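CymD (Pseudomonas putida, PDB 6Z34) probably carries monoaromatic hydrocarbons across the outer membrane, as a FadL-family channel working by lateral diffusion. Local coordinates at residues V9-Q14 with S429-K434. Residues are numbered along the deposited sequence; the frame is centred on the assembly and turned at random.
Sequences VGPVSQ and SISYTK
Pro-11 lays its ring against two serines of the strand, Ser-429 and Ser-431, and gives up more surface than any other residue, 74 of the 200 Å² buried, both sides summed, between helix 10-14 and strand 429-434. The evidence for tight packing lies in its ring atoms: CG is 3.5 Å from Ser-431 OG and 3.6 Å from Ser-429 OG, so the ring tip is shared between the two hydroxyl oxygens. CD of Pro-11 also lies close to both, at 3.7 Å from Ser-431 OG. Ser-429 OG, anti to its backbone N (chi1 -162°), approaches Pro-11 and is hydrogen-bonded to Asp-51 OD1. Beside it, the amide of Gln-14 reaches the same serine through its oxygen, OE1 standing 3.5 Å from Ser-429 CB, a van der Waals touch. Its chain runs extended from CG to CD (chi2 177°), while NE2 is hydrogen-bonded to Asp-51 OD2. Asp-51, on the neighbouring strand 43-58, thus uses one carboxylate oxygen for the helix and the other for strand 429-434, an indirect polar link where no hydrogen bond joins the two segments directly. An alanine in place of Gln-14 would probably leave Asp-51 OD2 without this amide partner and open a gap beside Ser-429 CB. Packing is looser around Ile-430, whose CB points away from the helix and stays 5.6 Å from Pro-11 CG; this partly exposed residue instead touches Met-50. The axes approach to 7.5 Å at 134°, and contact fades beyond Ser-431 as the strand runs on. Strands 43-58 and 393-404 flank strand 422-437, and the three form the patch of barrel wall against which the short helix rests: the N-terminal plug inside the barrel, characteristic of FadL-family outer-membrane channels.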
loop_
_atom_site.group_PDB
_atom_site.type_symbol
_atom_site.label_atom_id
_atom_site.label_comp_id
_atom_site.label_asym_id
_atom_site.label_seq_id
_atom_site.Cartn_x
_atom_site.Cartn_y
_atom_site.Cartn_z
ATOM N N VAL A 9 8.688 -0.722 4.077
ATOM C CA VAL A 9 8.963 0.175 2.956
ATOM C C VAL A 9 10.453 0.118 2.637
ATOM O O VAL A 9 11.284 0.629 3.407
ATOM C CB VAL A 9 8.534 1.615 3.251
ATOM C CG1 VAL A 9 8.614 2.434 1.972
ATOM C CG2 VAL A 9 7.129 1.645 3.814
ATOM N N GLY A 10 10.792 -0.483 1.497
ATOM C CA GLY A 10 12.168 -0.581 1.053
ATOM C C GLY A 10 12.844 -1.840 1.573
ATOM O O GLY A 10 12.331 -2.520 2.469
ATOM N N PRO A 11 14.022 -2.169 1.029
ATOM C CA PRO A 11 14.637 -3.479 1.339
ATOM C C PRO A 11 15.179 -3.601 2.749
ATOM O O PRO A 11 15.348 -4.732 3.229
ATOM C CB PRO A 11 15.768 -3.603 0.305
ATOM C CG PRO A 11 15.532 -2.488 -0.695
ATOM C CD PRO A 11 14.797 -1.406 0.040
ATOM N N VAL A 12 15.469 -2.493 3.426
ATOM C CA VAL A 12 16.039 -2.589 4.768
ATOM C C VAL A 12 14.939 -2.875 5.780
ATOM O O VAL A 12 15.070 -3.760 6.642
ATOM C CB VAL A 12 16.801 -1.294 5.113
ATOM C CG1 VAL A 12 17.294 -1.342 6.525
ATOM C CG2 VAL A 12 17.969 -1.054 4.137
ATOM N N SER A 13 13.850 -2.112 5.698
ATOM C CA SER A 13 12.672 -2.390 6.504
ATOM C C SER A 13 12.093 -3.767 6.176
ATOM O O SER A 13 11.848 -4.577 7.079
ATOM C CB SER A 13 11.650 -1.288 6.271
ATOM O OG SER A 13 10.362 -1.731 6.550
ATOM N N GLN A 14 11.892 -4.068 4.886
ATOM C CA GLN A 14 11.304 -5.364 4.529
ATOM C C GLN A 14 12.218 -6.520 4.914
ATOM O O GLN A 14 11.740 -7.583 5.311
ATOM C CB GLN A 14 10.981 -5.430 3.032
ATOM C CG GLN A 14 9.751 -4.637 2.600
ATOM C CD GLN A 14 9.513 -4.685 1.098
ATOM O OE1 GLN A 14 9.726 -5.712 0.455
ATOM N NE2 GLN A 14 9.076 -3.569 0.533
ATOM N N SER A 429 12.794 -7.178 -3.100
ATOM C CA SER A 429 12.999 -5.743 -2.969
ATOM C C SER A 429 14.475 -5.425 -3.152
ATOM O O SER A 429 15.344 -6.042 -2.524
ATOM C CB SER A 429 12.510 -5.244 -1.610
ATOM O OG SER A 429 12.315 -3.844 -1.607
ATOM N N ILE A 430 14.754 -4.455 -4.004
ATOM C CA ILE A 430 16.117 -4.122 -4.366
ATOM C C ILE A 430 16.198 -2.609 -4.515
ATOM O O ILE A 430 15.278 -1.979 -5.044
ATOM C CB ILE A 430 16.521 -4.882 -5.646
ATOM C CG1 ILE A 430 17.956 -4.541 -6.072
ATOM C CG2 ILE A 430 15.527 -4.625 -6.747
ATOM C CD1 ILE A 430 19.019 -5.305 -5.290
ATOM N N SER A 431 17.266 -2.013 -3.988
ATOM C CA SER A 431 17.423 -0.568 -4.085
ATOM C C SER A 431 18.895 -0.200 -4.202
ATOM O O SER A 431 19.786 -0.943 -3.790
ATOM C CB SER A 431 16.803 0.160 -2.889
ATOM O OG SER A 431 17.676 0.121 -1.781
ATOM N N TYR A 432 19.128 0.965 -4.784
ATOM C CA TYR A 432 20.456 1.541 -4.899
ATOM C C TYR A 432 20.398 2.955 -4.343
ATOM O O TYR A 432 19.475 3.713 -4.655
ATOM C CB TYR A 432 20.956 1.545 -6.357
ATOM C CG TYR A 432 22.149 2.450 -6.540
ATOM C CD1 TYR A 432 21.990 3.724 -7.051
ATOM C CD2 TYR A 432 23.421 2.051 -6.150
ATOM C CE1 TYR A 432 23.055 4.568 -7.194
ATOM C CE2 TYR A 432 24.513 2.899 -6.301
ATOM C CZ TYR A 432 24.313 4.156 -6.819
ATOM O OH TYR A 432 25.360 5.023 -6.979
ATOM N N THR A 433 21.380 3.301 -3.514
ATOM C CA THR A 433 21.469 4.628 -2.917
ATOM C C THR A 433 22.827 5.222 -3.241
ATOM O O THR A 433 23.876 4.614 -2.984
ATOM C CB THR A 433 21.240 4.595 -1.405
ATOM O OG1 THR A 433 19.974 3.954 -1.127
ATOM C CG2 THR A 433 21.286 6.020 -0.810
ATOM N N LYS A 434 22.800 6.403 -3.815
ATOM C CA LYS A 434 23.994 7.157 -4.103
ATOM C C LYS A 434 23.967 8.351 -3.169
ATOM O O LYS A 434 23.006 9.131 -3.184
ATOM C CB LYS A 434 24.046 7.592 -5.566
ATOM C CG LYS A 434 24.743 8.931 -5.761
ATOM C CD LYS A 434 26.233 8.825 -5.534
ATOM C CE LYS A 434 26.968 8.095 -6.628
ATOM N NZ LYS A 434 28.426 8.085 -6.299
#